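Long-range contacts in L-ribulose 3-epimerase (Mesorhizobium loti, PDB 3VYL), which catalyses the epimerisation of ketoses at C3, interconverting L-ribulose and L-xylulose efficiently and other ketoses less well, with a bound manganese ion: residues A[100-105]-A[143-148]; A[32-37]-A[60-65]; A[132-137]-A[170-175]; A[107-112]-A[154-159]. All blocks are in the same frame, centred on the assembly; numbering follows the deposited sequence.

Interactions 1 and 2 are strand pairs of the closed eight-stranded parallel barrel, and they share a seam: Ala-104 N of interaction 1 lies 2.7 Å from Ile-63 O of interaction 2, a probable hydrogen bond. Both rest on regular backbone bonding, and both send acidic side chains to the manganese site, Glu-147 as ligand and Glu-36 as a partner of the ligand His-206. Interaction 3, also buried, lies farther out, about 18 Å from the chain centre, where helix 120-139 meets a loop through one hydrogen bond from a side-chain amide and small apolar contacts. Interaction 4 joins two buried loops through apolar contacts and a water. Interaction 3 touches neither interaction 2 nor interaction 4.

Interaction 1 of 4, residues A[100-105]-A[143-148]; sequences GRKVAG and TLNLEI. With MN (manganese (II) ion), chain I.
Strands 102-104 and 143-147 run parallel with axes 4.9 Å apart at closest approach and 23° between their directions, and Lys-102 pairs with Thr-143 and Val-103 with Leu-144. They are the two strands of a beta-alpha-beta unit of the TIM barrel, linked by helix 120-139. The backbone bonds pass from Thr-143 N to Arg-101 O, from Val-103 N to Thr-143 O, from Asn-145 N to Val-103 O and, past the paired residues, from Glu-147 N to Gly-105 O.

On the face carrying Lys-102 and Thr-143, these two side chains lie side by side and point the same way, with Lys-102 CG 3.8 Å from Thr-143 OG1. Asn-145 crosses the lysine obliquely, its OD1 3.7 Å from Lys-102 CB. One water ties the polar ends together: it accepts from Lys-102 NZ at 2.7 Å and from Asn-145 ND2 at 2.6 Å, and is also bonded to Thr-143 OG1. The ammonium has further partners in Gly-203 O and a salt bridge to Asp-236, which probably balances its charge. On the other face Val-103 CB meets Leu-144 CD2 at 4.3 Å, between helices 78-98 and 120-139.

At the C-terminal end, Gly-105 has a positive phi of 109°, at which a CB would press on the preceding carbonyl oxygen. Glu-147 reaches into the barrel with CG anti to the backbone N (chi1 -161°) and an extended chain beyond. Its OE2 binds manganese at 2.1 Å, alongside Asp-180, His-206, Glu-241 and a water.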
loop_
_atom_site.group_PDB
_atom_site.type_symbol
_atom_site.label_atom_id
_atom_site.label_comp_id
_atom_site.label_asym_id
_atom_site.label_seq_id
_atom_site.Cartn_x
_atom_site.Cartn_y
_atom_site.Cartn_z
ATOM N N GLY A 100 -6.193 11.594 -36.223
ATOM C CA GLY A 100 -6.011 11.555 -34.784
ATOM C C GLY A 100 -6.524 12.839 -34.169
ATOM O O GLY A 100 -6.649 13.861 -34.850
ATOM N N ARG A 101 -6.802 12.786 -32.871
ATOM C CA ARG A 101 -7.408 13.908 -32.153
ATOM C C ARG A 101 -6.466 14.552 -31.128
ATOM O O ARG A 101 -6.694 15.686 -30.692
ATOM C CB ARG A 101 -8.742 13.467 -31.513
ATOM C CG ARG A 101 -8.834 11.965 -31.248
ATOM C CD ARG A 101 -10.263 11.424 -31.305
ATOM N NE ARG A 101 -11.020 11.423 -30.034
ATOM C CZ ARG A 101 -10.516 11.421 -28.793
ATOM N NH1 ARG A 101 -9.206 11.413 -28.575
ATOM N NH2 ARG A 101 -11.340 11.421 -27.748
ATOM N N LYS A 102 -5.397 13.842 -30.769
ATOM C CA LYS A 102 -4.457 14.306 -29.736
ATOM C C LYS A 102 -2.997 14.455 -30.200
ATOM O O LYS A 102 -2.417 13.527 -30.775
ATOM C CB LYS A 102 -4.475 13.362 -28.522
ATOM C CG LYS A 102 -5.841 13.036 -27.956
ATOM C CD LYS A 102 -5.726 12.127 -26.745
ATOM C CE LYS A 102 -7.086 11.885 -26.102
ATOM N NZ LYS A 102 -7.679 13.115 -25.506
ATOM N N VAL A 103 -2.417 15.623 -29.924
ATOM C CA VAL A 103 -0.963 15.805 -29.933
ATOM C C VAL A 103 -0.498 15.894 -28.476
ATOM O O VAL A 103 -0.879 16.822 -27.753
ATOM C CB VAL A 103 -0.512 17.074 -30.703
ATOM C CG1 VAL A 103 0.986 17.304 -30.538
ATOM C CG2 VAL A 103 -0.843 16.962 -32.183
ATOM N N ALA A 104 0.368 14.985 -28.066
ATOM C CA ALA A 104 0.837 14.892 -26.696
ATOM C C ALA A 104 2.366 14.910 -26.551
ATOM O O ALA A 104 3.060 15.071 -27.496
ATOM C CB ALA A 104 0.238 13.667 -26.042
ATOM N N GLY A 105 2.886 14.766 -25.351
ATOM C CA GLY A 105 4.309 14.759 -25.155
ATOM C C GLY A 105 4.804 15.990 -24.471
ATOM O O GLY A 105 4.048 16.695 -23.869
ATOM N N THR A 143 -6.505 18.342 -30.028
ATOM C CA THR A 143 -6.217 18.928 -28.715
ATOM C C THR A 143 -4.712 18.927 -28.442
ATOM O O THR A 143 -3.986 18.086 -28.973
ATOM C CB THR A 143 -6.920 18.113 -27.626
ATOM O OG1 THR A 143 -6.591 16.722 -27.798
ATOM C CG2 THR A 143 -8.431 18.281 -27.740
ATOM N N LEU A 144 -4.237 19.881 -27.650
ATOM C CA LEU A 144 -2.859 19.835 -27.151
ATOM C C LEU A 144 -2.836 19.341 -25.695
ATOM O O LEU A 144 -3.439 19.953 -24.801
ATOM C CB LEU A 144 -2.165 21.203 -27.242
ATOM C CG LEU A 144 -1.839 21.971 -28.538
ATOM C CD1 LEU A 144 -1.034 23.221 -28.198
ATOM C CD2 LEU A 144 -1.121 21.145 -29.601
ATOM N N ASN A 145 -2.139 18.235 -25.461
ATOM C CA ASN A 145 -1.994 17.696 -24.113
ATOM C C ASN A 145 -0.553 17.774 -23.648
ATOM O O ASN A 145 0.320 17.075 -24.163
ATOM C CB ASN A 145 -2.517 16.264 -24.044
ATOM C CG ASN A 145 -3.800 16.087 -24.821
ATOM O OD1 ASN A 145 -3.782 16.050 -26.054
ATOM N ND2 ASN A 145 -4.925 15.994 -24.111
ATOM N N LEU A 146 -0.329 18.648 -22.673
ATOM C CA LEU A 146 0.987 18.940 -22.132
ATOM C C LEU A 146 1.490 17.834 -21.207
ATOM O O LEU A 146 0.917 17.650 -20.128
ATOM C CB LEU A 146 0.900 20.247 -21.355
ATOM C CG LEU A 146 1.282 21.557 -22.040
ATOM C CD1 LEU A 146 0.789 21.675 -23.477
ATOM C CD2 LEU A 146 0.807 22.720 -21.190
ATOM N N GLU A 147 2.539 17.096 -21.610
ATOM C CA GLU A 147 3.070 16.047 -20.725
ATOM C C GLU A 147 3.840 16.644 -19.577
ATOM O O GLU A 147 4.695 17.520 -19.753
ATOM C CB GLU A 147 3.892 14.950 -21.419
ATOM C CG GLU A 147 3.994 13.686 -20.555
ATOM C CD GLU A 147 4.700 12.496 -21.200
ATOM O OE1 GLU A 147 5.080 12.563 -22.381
ATOM O OE2 GLU A 147 4.881 11.466 -20.519
ATOM N N ILE A 148 3.480 16.167 -18.393
ATOM C CA ILE A 148 4.104 16.540 -17.139
ATOM C C ILE A 148 5.161 15.488 -16.843
ATOM O O ILE A 148 4.853 14.301 -16.762
ATOM C CB ILE A 148 3.055 16.547 -16.021
ATOM C CG1 ILE A 148 1.853 17.402 -16.435
ATOM C CG2 ILE A 148 3.665 17.015 -14.709
ATOM C CD1 ILE A 148 2.160 18.869 -16.704
HETATM MN MN MN I . 5.025 9.455 -21.104
HETATM O O HOH W 1 -7.394 15.776 -25.035
HETATM O O HOH W 2 4.510 19.333 -22.070
HETATM O O HOH W 3 7.239 9.945 -21.793
#

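Interaction 2 of 4, residues A[32-37]-A[60-65]; sequences FDLIEF and GVAISI
Glu-36 has CG anti to its backbone N (chi1 -177°), and the chain, extended beyond CG, carries the carboxylate to Ser-64, which holds OG between its backbone N and carbonyl carbon (chi1 67°). Glu-36 OE2 accepts from Ser-64 OG at 2.8 Å on its anti lone pair, the one away from OE1. The other oxygen, OE1, is hydrogen-bonded to Tyr-204 OH and to NE2 of the manganese ligand His-206, which makes Glu-36 a second-shell residue of the metal site, with Ser-64 holding its second oxygen.

Across the face bearing Ile-35 and Phe-37 the contacts are apolar. Val-61 CG2 sits at the edge of the Phe-37 ring, 3.8 Å from CD2, the two side chains crossing at about a right angle. Ile-63 CD1 also lies near the ring plane and reaches Phe-37 CB at 3.6 Å. Ile-35 CG1 lies over one face of the ring, 3.9 Å above its plane and toward the rim.

Five backbone hydrogen bonds, from Gly-60 N to Asp-33 O through Ser-64 N to Phe-37 O, fix the parallel pairing. This strand pair of the TIM barrel is flanked by strands 4-7 and 102-104; helix 17-30 packs on Ile-35 and Phe-37, and helix 78-98 on Ile-63.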
loop_
_atom_site.group_PDB
_atom_site.type_symbol
_atom_site.label_atom_id
_atom_site.label_comp_id
_atom_site.label_asym_id
_atom_site.label_seq_id
_atom_site.Cartn_x
_atom_site.Cartn_y
_atom_site.Cartn_z
ATOM N N PHE A 32 -4.822 -4.121 -27.953
ATOM C CA PHE A 32 -4.943 -2.685 -27.782
ATOM C C PHE A 32 -5.744 -2.118 -28.932
ATOM O O PHE A 32 -5.880 -2.772 -29.953
ATOM C CB PHE A 32 -3.551 -2.052 -27.730
ATOM C CG PHE A 32 -2.803 -2.355 -26.468
ATOM C CD1 PHE A 32 -2.866 -1.481 -25.385
ATOM C CD2 PHE A 32 -2.050 -3.524 -26.349
ATOM C CE1 PHE A 32 -2.183 -1.762 -24.210
ATOM C CE2 PHE A 32 -1.366 -3.814 -25.179
ATOM C CZ PHE A 32 -1.427 -2.933 -24.108
ATOM N N ASP A 33 -6.282 -0.913 -28.783
ATOM C CA ASP A 33 -7.026 -0.313 -29.887
ATOM C C ASP A 33 -6.712 1.164 -30.121
ATOM O O ASP A 33 -7.502 1.905 -30.716
ATOM C CB ASP A 33 -8.532 -0.595 -29.782
ATOM C CG ASP A 33 -9.068 -0.408 -28.379
ATOM O OD1 ASP A 33 -8.850 0.683 -27.798
ATOM O OD2 ASP A 33 -9.713 -1.359 -27.867
ATOM N N LEU A 34 -5.537 1.577 -29.666
ATOM C CA LEU A 34 -4.933 2.817 -30.139
ATOM C C LEU A 34 -3.439 2.576 -30.367
ATOM O O LEU A 34 -2.870 1.615 -29.825
ATOM C CB LEU A 34 -5.177 3.953 -29.152
ATOM C CG LEU A 34 -4.685 5.351 -29.526
ATOM C CD1 LEU A 34 -5.730 6.391 -29.164
ATOM C CD2 LEU A 34 -3.365 5.658 -28.824
ATOM N N ILE A 35 -2.829 3.422 -31.199
ATOM C CA ILE A 35 -1.378 3.436 -31.386
ATOM C C ILE A 35 -0.859 4.853 -31.234
ATOM O O ILE A 35 -1.445 5.803 -31.759
ATOM C CB ILE A 35 -0.926 2.799 -32.740
ATOM C CG1 ILE A 35 0.604 2.594 -32.795
ATOM C CG2 ILE A 35 -1.390 3.615 -33.943
ATOM C CD1 ILE A 35 1.139 1.536 -31.854
ATOM N N GLU A 36 0.222 4.991 -30.482
ATOM C CA GLU A 36 0.888 6.269 -30.325
ATOM C C GLU A 36 2.205 6.259 -31.095
ATOM O O GLU A 36 3.058 5.383 -30.900
ATOM C CB GLU A 36 1.125 6.547 -28.839
ATOM C CG GLU A 36 1.754 7.894 -28.492
ATOM C CD GLU A 36 1.773 8.125 -26.995
ATOM O OE1 GLU A 36 1.058 7.378 -26.297
ATOM O OE2 GLU A 36 2.484 9.035 -26.508
ATOM N N PHE A 37 2.392 7.241 -31.949
ATOM C CA PHE A 37 3.586 7.372 -32.730
ATOM C C PHE A 37 4.303 8.579 -32.237
ATOM O O PHE A 37 3.681 9.527 -31.946
ATOM C CB PHE A 37 3.224 7.544 -34.194
ATOM C CG PHE A 37 2.809 6.278 -34.872
ATOM C CD1 PHE A 37 3.665 5.233 -34.967
ATOM C CD2 PHE A 37 1.582 6.160 -35.420
ATOM C CE1 PHE A 37 3.309 4.081 -35.575
ATOM C CE2 PHE A 37 1.212 5.022 -36.045
ATOM C CZ PHE A 37 2.074 3.976 -36.118
ATOM N N GLY A 60 -7.305 3.839 -33.220
ATOM C CA GLY A 60 -7.145 5.295 -33.194
ATOM C C GLY A 60 -5.657 5.607 -33.157
ATOM O O GLY A 60 -4.817 4.700 -33.133
ATOM N N VAL A 61 -5.321 6.889 -33.137
ATOM C CA VAL A 61 -3.923 7.292 -33.189
ATOM C C VAL A 61 -3.686 8.589 -32.409
ATOM O O VAL A 61 -4.493 9.514 -32.444
ATOM C CB VAL A 61 -3.392 7.354 -34.661
ATOM C CG1 VAL A 61 -4.173 8.362 -35.507
ATOM C CG2 VAL A 61 -1.889 7.636 -34.711
ATOM N N ALA A 62 -2.585 8.628 -31.670
ATOM C CA ALA A 62 -2.135 9.864 -31.050
ATOM C C ALA A 62 -0.679 10.077 -31.441
ATOM O O ALA A 62 0.041 9.119 -31.715
ATOM C CB ALA A 62 -2.281 9.782 -29.546
ATOM N N ILE A 63 -0.249 11.328 -31.492
ATOM C CA ILE A 63 1.157 11.609 -31.695
ATOM C C ILE A 63 1.743 12.344 -30.480
ATOM O O ILE A 63 1.184 13.344 -29.998
ATOM C CB ILE A 63 1.421 12.411 -32.994
ATOM C CG1 ILE A 63 0.680 11.805 -34.196
ATOM C CG2 ILE A 63 2.920 12.522 -33.264
ATOM C CD1 ILE A 63 1.230 10.491 -34.718
ATOM N N SER A 64 2.869 11.828 -29.991
ATOM C CA SER A 64 3.599 12.452 -28.906
ATOM C C SER A 64 4.999 12.729 -29.379
ATOM O O SER A 64 5.586 11.917 -30.088
ATOM C CB SER A 64 3.665 11.515 -27.705
ATOM O OG SER A 64 4.463 10.378 -28.001
ATOM N N ILE A 65 5.542 13.871 -28.974
ATOM C CA ILE A 65 6.940 14.196 -29.235
ATOM C C ILE A 65 7.539 14.822 -27.979
ATOM O O ILE A 65 6.822 15.099 -27.004
ATOM C CB ILE A 65 7.097 15.190 -30.413
ATOM C CG1 ILE A 65 6.442 16.535 -30.083
ATOM C CG2 ILE A 65 6.521 14.617 -31.698
ATOM C CD1 ILE A 65 6.942 17.682 -30.929
#

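Interaction 3 of 4, residues A[132-137]-A[170-175]; sequences KVAETA and TGSDNI
The amide of Asn-174 meets helix 120-139 at its edge: Ala-134 O lies in the amide plane, and ND2 donates to it at 3.2 Å with an N-H...O angle of 170°. At the carbonyl the approach is bent, the C=O...N angle being 138°. The methyl of Ala-137 is the other near neighbour of this nitrogen, with CB 3.7 Å from ND2. CG of Asn-174 stands anti to its backbone N (chi1 -159°), and ND2 also donates to Val-142 O, its stronger partner, so that one amide group grips both the helix and the turn leading to strand 143-147.

Ala-134 CB is the point where the loop side chains converge. It touches Ser-172 OG at 3.6 Å and Ile-175 CG1 at 3.7 Å, while Leu-144 of the neighbouring strand packs against the same alanine. Ser-172 OG in turn accepts from Asn-174 N at 2.8 Å, an ST turn that sets the loop just ahead of the asparagine.

Gly-171, with positive phi, is the first residue after helix 160-170 to leave helical backbone angles. The arrangement belongs to the N-terminal side of a TIM barrel: the alpha-to-beta loop between helix 160-170 and strand 175-180 packs on helix 120-139, which leads into the neighbouring strand 143-147.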
loop_
_atom_site.group_PDB
_atom_site.type_symbol
_atom_site.label_atom_id
_atom_site.label_comp_id
_atom_site.label_asym_id
_atom_site.label_seq_id
_atom_site.Cartn_x
_atom_site.Cartn_y
_atom_site.Cartn_z
ATOM N N LYS A 132 -1.058 30.212 -28.738
ATOM C CA LYS A 132 -1.253 30.400 -30.177
ATOM C C LYS A 132 -1.325 29.084 -30.944
ATOM O O LYS A 132 -2.176 28.910 -31.825
ATOM C CB LYS A 132 -0.156 31.284 -30.765
ATOM C CG LYS A 132 -0.254 32.743 -30.349
ATOM C CD LYS A 132 0.274 33.661 -31.443
ATOM C CE LYS A 132 1.793 33.646 -31.544
ATOM N NZ LYS A 132 2.443 34.188 -30.315
ATOM N N VAL A 133 -0.431 28.161 -30.609
ATOM C CA VAL A 133 -0.341 26.892 -31.311
ATOM C C VAL A 133 -1.592 26.052 -31.054
ATOM O O VAL A 133 -1.953 25.183 -31.865
ATOM C CB VAL A 133 0.936 26.136 -30.902
ATOM C CG1 VAL A 133 1.086 24.846 -31.691
ATOM C CG2 VAL A 133 2.156 27.026 -31.102
ATOM N N ALA A 134 -2.259 26.331 -29.932
ATOM C CA ALA A 134 -3.530 25.686 -29.583
ATOM C C ALA A 134 -4.650 26.065 -30.547
ATOM O O ALA A 134 -5.491 25.226 -30.895
ATOM C CB ALA A 134 -3.920 26.025 -28.153
ATOM N N GLU A 135 -4.658 27.326 -30.978
ATOM C CA GLU A 135 -5.610 27.770 -32.002
ATOM C C GLU A 135 -5.404 27.013 -33.310
ATOM O O GLU A 135 -6.377 26.538 -33.911
ATOM C CB GLU A 135 -5.546 29.287 -32.230
ATOM C CG GLU A 135 -5.935 30.143 -31.025
ATOM C CD GLU A 135 -7.202 29.662 -30.321
ATOM O OE1 GLU A 135 -8.222 29.380 -31.005
ATOM O OE2 GLU A 135 -7.176 29.567 -29.071
ATOM N N THR A 136 -4.141 26.881 -33.730
ATOM C CA THR A 136 -3.799 26.109 -34.925
ATOM C C THR A 136 -4.316 24.692 -34.760
ATOM O O THR A 136 -4.900 24.118 -35.686
ATOM C CB THR A 136 -2.278 26.048 -35.160
ATOM O OG1 THR A 136 -1.772 27.358 -35.436
ATOM C CG2 THR A 136 -1.940 25.119 -36.325
ATOM N N ALA A 137 -4.103 24.138 -33.568
ATOM C CA ALA A 137 -4.517 22.776 -33.264
ATOM C C ALA A 137 -6.044 22.623 -33.316
ATOM O O ALA A 137 -6.561 21.651 -33.891
ATOM C CB ALA A 137 -3.962 22.349 -31.907
ATOM N N THR A 170 -2.234 30.245 -20.014
ATOM C CA THR A 170 -2.329 30.245 -21.481
ATOM C C THR A 170 -3.666 30.810 -21.963
ATOM O O THR A 170 -3.802 31.211 -23.122
ATOM C CB THR A 170 -2.129 28.843 -22.101
ATOM O OG1 THR A 170 -3.210 27.978 -21.720
ATOM C CG2 THR A 170 -0.791 28.247 -21.676
ATOM N N GLY A 171 -4.646 30.825 -21.061
ATOM C CA GLY A 171 -5.980 31.307 -21.363
ATOM C C GLY A 171 -6.707 30.439 -22.365
ATOM O O GLY A 171 -7.836 30.744 -22.748
ATOM N N SER A 172 -6.074 29.353 -22.790
ATOM C CA SER A 172 -6.680 28.491 -23.789
ATOM C C SER A 172 -7.667 27.471 -23.224
ATOM O O SER A 172 -7.628 27.124 -22.042
ATOM C CB SER A 172 -5.613 27.771 -24.603
ATOM O OG SER A 172 -6.227 26.835 -25.476
ATOM N N ASP A 173 -8.548 27.000 -24.101
ATOM C CA ASP A 173 -9.433 25.883 -23.816
ATOM C C ASP A 173 -9.185 24.713 -24.782
ATOM O O ASP A 173 -10.058 23.859 -24.974
ATOM C CB ASP A 173 -10.898 26.329 -23.863
ATOM C CG ASP A 173 -11.277 26.990 -25.189
ATOM O OD1 ASP A 173 -11.871 28.093 -25.141
ATOM O OD2 ASP A 173 -10.987 26.418 -26.271
ATOM N N ASN A 174 -8.005 24.690 -25.404
ATOM C CA ASN A 174 -7.584 23.528 -26.182
ATOM C C ASN A 174 -6.255 22.954 -25.673
ATOM O O ASN A 174 -5.599 22.143 -26.334
ATOM C CB ASN A 174 -7.537 23.838 -27.681
ATOM C CG ASN A 174 -7.599 22.580 -28.531
ATOM O OD1 ASN A 174 -8.238 21.597 -28.151
ATOM N ND2 ASN A 174 -6.919 22.594 -29.674
ATOM N N ILE A 175 -5.865 23.383 -24.481
ATOM C CA ILE A 175 -4.687 22.832 -23.833
ATOM C C ILE A 175 -5.078 22.049 -22.575
ATOM O O ILE A 175 -5.611 22.606 -21.611
ATOM C CB ILE A 175 -3.628 23.918 -23.542
ATOM C CG1 ILE A 175 -3.128 24.530 -24.852
ATOM C CG2 ILE A 175 -2.460 23.325 -22.765
ATOM C CD1 ILE A 175 -2.320 25.796 -24.679
#

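Interaction 4 of 4, residues A[107-112]-A[154-159]; sequences LSAGHG and SNLLNT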
loop_
_atom_site.group_PDB
_atom_site.type_symbol
_atom_site.label_atom_id
_atom_site.label_comp_id
_atom_site.label_asym_id
_atom_site.label_seq_id
_atom_site.Cartn_x
_atom_site.Cartn_y
_atom_site.Cartn_z
ATOM N N LEU A 107 5.747 19.407 -24.707
ATOM C CA LEU A 107 5.315 20.374 -25.647
ATOM C C LEU A 107 5.593 21.720 -25.117
ATOM O O LEU A 107 5.370 22.681 -25.770
ATOM C CB LEU A 107 3.825 20.222 -25.793
ATOM C CG LEU A 107 3.243 19.426 -26.934
ATOM C CD1 LEU A 107 3.840 18.078 -27.140
ATOM C CD2 LEU A 107 1.774 19.277 -26.729
ATOM N N SER A 108 6.060 21.786 -23.898
ATOM C CA SER A 108 6.193 23.075 -23.206
ATOM C C SER A 108 7.606 23.615 -23.078
ATOM O O SER A 108 7.794 24.770 -22.698
ATOM C CB SER A 108 5.605 22.949 -21.806
ATOM O OG SER A 108 5.854 21.654 -21.281
ATOM N N ALA A 109 8.595 22.775 -23.355
ATOM C CA ALA A 109 9.995 23.113 -23.146
ATOM C C ALA A 109 10.847 21.969 -23.675
ATOM O O ALA A 109 10.305 20.930 -24.085
ATOM C CB ALA A 109 10.258 23.330 -21.670
ATOM N N GLY A 110 12.165 22.134 -23.690
ATOM C CA GLY A 110 13.023 21.071 -24.216
ATOM C C GLY A 110 12.935 19.789 -23.403
ATOM O O GLY A 110 12.921 19.838 -22.177
ATOM N N HIS A 111 12.850 18.652 -24.091
ATOM C CA HIS A 111 12.977 17.314 -23.477
ATOM C C HIS A 111 14.410 16.998 -23.117
ATOM O O HIS A 111 15.258 16.794 -23.990
ATOM C CB HIS A 111 12.436 16.235 -24.420
ATOM C CG HIS A 111 12.350 14.851 -23.794
ATOM N ND1 HIS A 111 12.221 13.725 -24.530
ATOM C CD2 HIS A 111 12.372 14.442 -22.462
ATOM C CE1 HIS A 111 12.148 12.656 -23.713
ATOM N NE2 HIS A 111 12.249 13.096 -22.450
ATOM N N GLY A 112 14.706 16.956 -21.827
ATOM C CA GLY A 112 16.060 16.642 -21.398
ATOM C C GLY A 112 16.425 17.312 -20.096
ATOM O O GLY A 112 15.654 18.117 -19.573
ATOM N N SER A 154 12.519 17.676 -17.949
ATOM C CA SER A 154 12.213 19.041 -18.228
ATOM C C SER A 154 12.410 19.806 -16.961
ATOM O O SER A 154 12.387 19.245 -15.912
ATOM C CB SER A 154 10.777 19.201 -18.660
ATOM O OG SER A 154 10.491 20.533 -18.976
ATOM N N ASN A 155 12.594 21.102 -17.050
ATOM C CA ASN A 155 12.693 21.866 -15.849
ATOM C C ASN A 155 11.506 22.711 -15.560
ATOM O O ASN A 155 11.513 23.474 -14.654
ATOM C CB ASN A 155 13.971 22.673 -15.810
ATOM C CG ASN A 155 13.996 23.770 -16.801
ATOM O OD1 ASN A 155 13.234 23.800 -17.705
ATOM N ND2 ASN A 155 14.892 24.662 -16.633
ATOM N N LEU A 156 10.462 22.566 -16.337
ATOM C CA LEU A 156 9.350 23.446 -16.185
ATOM C C LEU A 156 8.132 22.830 -15.562
ATOM O O LEU A 156 7.766 23.186 -14.497
ATOM C CB LEU A 156 8.984 24.040 -17.538
ATOM C CG LEU A 156 8.233 25.349 -17.667
ATOM C CD1 LEU A 156 8.972 26.463 -17.008
ATOM C CD2 LEU A 156 8.070 25.658 -19.125
ATOM N N LEU A 157 7.501 21.908 -16.243
ATOM C CA LEU A 157 6.314 21.302 -15.699
ATOM C C LEU A 157 6.535 19.910 -15.222
ATOM O O LEU A 157 6.511 18.995 -15.987
ATOM C CB LEU A 157 5.226 21.286 -16.744
ATOM C CG LEU A 157 4.952 22.517 -17.561
ATOM C CD1 LEU A 157 3.879 22.205 -18.535
ATOM C CD2 LEU A 157 4.514 23.659 -16.711
ATOM N N ASN A 158 6.681 19.778 -13.924
ATOM C CA ASN A 158 6.997 18.517 -13.304
ATOM C C ASN A 158 5.860 18.064 -12.467
ATOM O O ASN A 158 5.845 16.991 -12.009
ATOM C CB ASN A 158 8.252 18.617 -12.422
ATOM C CG ASN A 158 9.471 19.066 -13.170
ATOM O OD1 ASN A 158 9.746 18.618 -14.248
ATOM N ND2 ASN A 158 10.188 19.957 -12.595
ATOM N N THR A 159 4.902 18.925 -12.254
ATOM C CA THR A 159 3.809 18.646 -11.326
ATOM C C THR A 159 2.443 18.942 -11.957
ATOM O O THR A 159 2.309 19.895 -12.734
ATOM C CB THR A 159 4.079 19.408 -10.011
ATOM O OG1 THR A 159 4.533 18.478 -9.012
ATOM C CG2 THR A 159 2.870 20.160 -9.494
HETATM O O HOH W 4 7.552 21.401 -19.235
#
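Ser-108 and Leu-157 make the closest direct contact between the two loops, OG of the serine lying 3.4 Å from CD1 of the leucine. Beside it, Leu-156 CD2 reaches Ser-108 O at 3.7 Å and Ala-109 CB at 4.1 Å. Ser-154 OG comes within 3.9 Å of the same alanine methyl, so the direct first shell consists of van der Waals contacts among buried atoms.

A water supplies the polar link. It donates to Ser-108 OG at 2.7 Å, accepts from Leu-157 N at 3.0 Å and is bonded to Ser-154 OG as well, bridging both loops. Ser-154 OG, anti to its own backbone N (chi1 -178°), also takes a weak bond from Leu-156 N.

Farther out, Ser-126 OG of helix 120-139 donates a hydrogen bond to Ser-108 O, while Trp-123 of that helix packs against both leucines. His-111 NE2 is hydrogen-bonded to Glu-153 OE1, and Gly-112 to the backbone of the same residue. Trp-259 of a second subunit packs on Asn-155 and Asn-158. Both loops follow barrel strands, 102-104 and 143-147, and precede helices; they are the beta-to-alpha loops of a TIM barrel, at the C-terminal strand ends where the manganese site lies.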